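PDB 2IAY: hypothetical protein from Lactobacillus plantarum, which is of unknown function but, as a member of the DUF1831 family, may have a role in amino-acid metabolism. Local coordinates for residues T18-V23 against E107-T112. Sequence-based numbering, arbitrary orientation.
Sequences TLSPTV and ERDILT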
loop_
_atom_site.group_PDB
_atom_site.type_symbol
_atom_site.label_atom_id
_atom_site.label_comp_id
_atom_site.label_asym_id
_atom_site.label_seq_id
_atom_site.Cartn_x
_atom_site.Cartn_y
_atom_site.Cartn_z
ATOM N N THR A 18 -4.775 6.685 6.384
ATOM C CA THR A 18 -4.511 6.519 7.797
ATOM C C THR A 18 -4.721 5.087 8.208
ATOM O O THR A 18 -5.693 4.449 7.839
ATOM C CB THR A 18 -5.484 7.411 8.569
ATOM O OG1 THR A 18 -5.244 8.771 8.203
ATOM C CG2 THR A 18 -5.315 7.297 10.093
ATOM N N LEU A 19 -3.822 4.565 9.021
ATOM C CA LEU A 19 -3.967 3.216 9.559
ATOM C C LEU A 19 -5.094 3.220 10.585
ATOM O O LEU A 19 -5.119 4.040 11.458
ATOM C CB LEU A 19 -2.649 2.776 10.187
ATOM C CG LEU A 19 -2.589 1.334 10.727
ATOM C CD1 LEU A 19 -2.679 0.302 9.606
ATOM C CD2 LEU A 19 -1.355 1.111 11.565
ATOM N N SER A 20 -5.998 2.270 10.488
ATOM C CA SER A 20 -7.064 2.179 11.449
ATOM C C SER A 20 -6.508 1.913 12.829
ATOM O O SER A 20 -5.716 1.000 13.010
ATOM C CB SER A 20 -8.051 1.085 11.116
ATOM O OG SER A 20 -8.915 0.942 12.226
ATOM N N PRO A 21 -7.001 2.646 13.859
ATOM C CA PRO A 21 -6.573 2.394 15.224
ATOM C C PRO A 21 -7.110 1.067 15.782
ATOM O O PRO A 21 -6.726 0.683 16.874
ATOM C CB PRO A 21 -7.124 3.588 15.997
ATOM C CG PRO A 21 -8.313 4.010 15.238
ATOM C CD PRO A 21 -7.927 3.785 13.778
ATOM N N THR A 22 -7.983 0.413 15.024
ATOM C CA THR A 22 -8.571 -0.861 15.415
ATOM C C THR A 22 -8.188 -1.983 14.466
ATOM O O THR A 22 -8.819 -3.041 14.482
ATOM C CB THR A 22 -10.108 -0.743 15.518
ATOM O OG1 THR A 22 -10.663 -0.243 14.291
ATOM C CG2 THR A 22 -10.470 0.192 16.638
ATOM N N VAL A 23 -7.109 -1.807 13.708
ATOM C CA VAL A 23 -6.653 -2.814 12.755
ATOM C C VAL A 23 -6.359 -4.144 13.464
ATOM O O VAL A 23 -5.758 -4.176 14.528
ATOM C CB VAL A 23 -5.465 -2.293 11.954
ATOM C CG1 VAL A 23 -4.190 -2.140 12.808
ATOM C CG2 VAL A 23 -5.177 -3.185 10.769
ATOM N N GLU A 107 -12.780 -0.911 3.253
ATOM C CA GLU A 107 -13.986 -1.670 3.629
ATOM C C GLU A 107 -13.806 -2.662 4.770
ATOM O O GLU A 107 -14.771 -3.032 5.434
ATOM C CB GLU A 107 -14.505 -2.392 2.395
ATOM C CG GLU A 107 -15.096 -1.394 1.364
ATOM C CD GLU A 107 -16.029 -0.323 1.959
ATOM O OE1 GLU A 107 -16.998 -0.693 2.652
ATOM O OE2 GLU A 107 -15.774 0.899 1.748
ATOM N N ARG A 108 -12.563 -3.030 5.038
ATOM C CA ARG A 108 -12.249 -4.032 6.055
ATOM C C ARG A 108 -11.477 -3.460 7.249
ATOM O O ARG A 108 -10.851 -4.180 7.989
ATOM C CB ARG A 108 -11.557 -5.235 5.422
ATOM C CG ARG A 108 -12.336 -5.840 4.253
ATOM C CD ARG A 108 -13.513 -6.689 4.693
ATOM N NE ARG A 108 -13.031 -7.938 5.263
ATOM C CZ ARG A 108 -13.032 -8.258 6.559
ATOM N NH1 ARG A 108 -13.598 -7.483 7.502
ATOM N NH2 ARG A 108 -12.490 -9.400 6.914
ATOM N N ASP A 109 -11.559 -2.141 7.465
ATOM C CA ASP A 109 -11.004 -1.531 8.683
ATOM C C ASP A 109 -9.500 -1.684 8.802
ATOM O O ASP A 109 -8.982 -1.905 9.890
ATOM C CB ASP A 109 -11.733 -2.014 9.961
ATOM C CG ASP A 109 -11.329 -1.278 11.240
ATOM O OD1 ASP A 109 -11.162 -0.053 11.205
ATOM O OD2 ASP A 109 -11.193 -1.918 12.315
ATOM N N ILE A 110 -8.803 -1.512 7.676
ATOM C CA ILE A 110 -7.349 -1.453 7.673
ATOM C C ILE A 110 -6.865 -0.024 7.502
ATOM O O ILE A 110 -5.986 0.420 8.260
ATOM C CB ILE A 110 -6.728 -2.421 6.631
ATOM C CG1 ILE A 110 -7.094 -3.899 6.995
ATOM C CG2 ILE A 110 -5.221 -2.200 6.509
ATOM C CD1 ILE A 110 -6.835 -4.900 5.896
ATOM N N LEU A 111 -7.424 0.676 6.516
ATOM C CA LEU A 111 -7.088 2.079 6.228
ATOM C C LEU A 111 -8.356 2.917 6.214
ATOM O O LEU A 111 -9.430 2.402 5.883
ATOM C CB LEU A 111 -6.421 2.223 4.853
ATOM C CG LEU A 111 -5.086 1.508 4.655
ATOM C CD1 LEU A 111 -4.607 1.720 3.203
ATOM C CD2 LEU A 111 -4.034 2.004 5.669
ATOM N N THR A 112 -8.190 4.200 6.480
ATOM C CA THR A 112 -9.207 5.218 6.173
ATOM C C THR A 112 -8.559 6.330 5.362
ATOM O O THR A 112 -7.348 6.389 5.230
ATOM C CB THR A 112 -9.851 5.780 7.419
ATOM O OG1 THR A 112 -8.853 6.449 8.195
ATOM C CG2 THR A 112 -10.556 4.705 8.206
#
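Both carboxylate oxygens of Asp109 are taken by hydroxyls of the turn from Ser20 to Val23. Its CG lies anti to the backbone N (chi1 -172°), and the end of the side chain reaches across to the turn. Ser20 OG donates to Asp109 OD1 at 2.7 Å, arriving from above the carboxylate plane. Thr22 OG1 donates to Asp109 OD2 at 2.6 Å on the syn lone pair, the two side chains crossing at about a right angle. Ser20 OG also accepts from the backbone N of Thr22 (3.0 Å), an ST turn within the type I beta turn, so this one hydroxyl joins the turn's backbone to the carboxylate. Lys24 forms a salt bridge with Asp109 OD2 and a hydrogen bond with Thr22 O. An alanine in place of Asp109 would probably leave the Ser20 and Thr22 hydroxyls without their acceptor and Lys24 without its countercharge.

Backbone bonds carry the pairing onward. Ser20 N meets Ile110 O at 2.9 Å, nearly straight at the hydrogen (175°) but well above the carbonyl plane. Beyond it, Thr18 and Thr112 form an antiparallel hydrogen-bonded pair, with Thr18 N to Thr112 O at 2.8 Å and Thr112 N to Thr18 O at 2.9 Å. This joins the edge strand 111-113 to the central strand 17-19 of a three-stranded sheet.

The apolar contacts are looser: Leu19 CD1 lies 4.5 Å from Leu111 CD2, and Val23 CG2 sits 4.3 Å from Ile110 CG1. Both leucines rest on Phe70 of the four-stranded sheet, while Val23 and Ile110 reach Leu28 of helix 25-30.

The chemistry thus changes along the contact, from strand pairing to a charged carboxylate held by two hydroxyls and a lysine, which ties the link after helix 92-107 to the turn leading into helix 25-30.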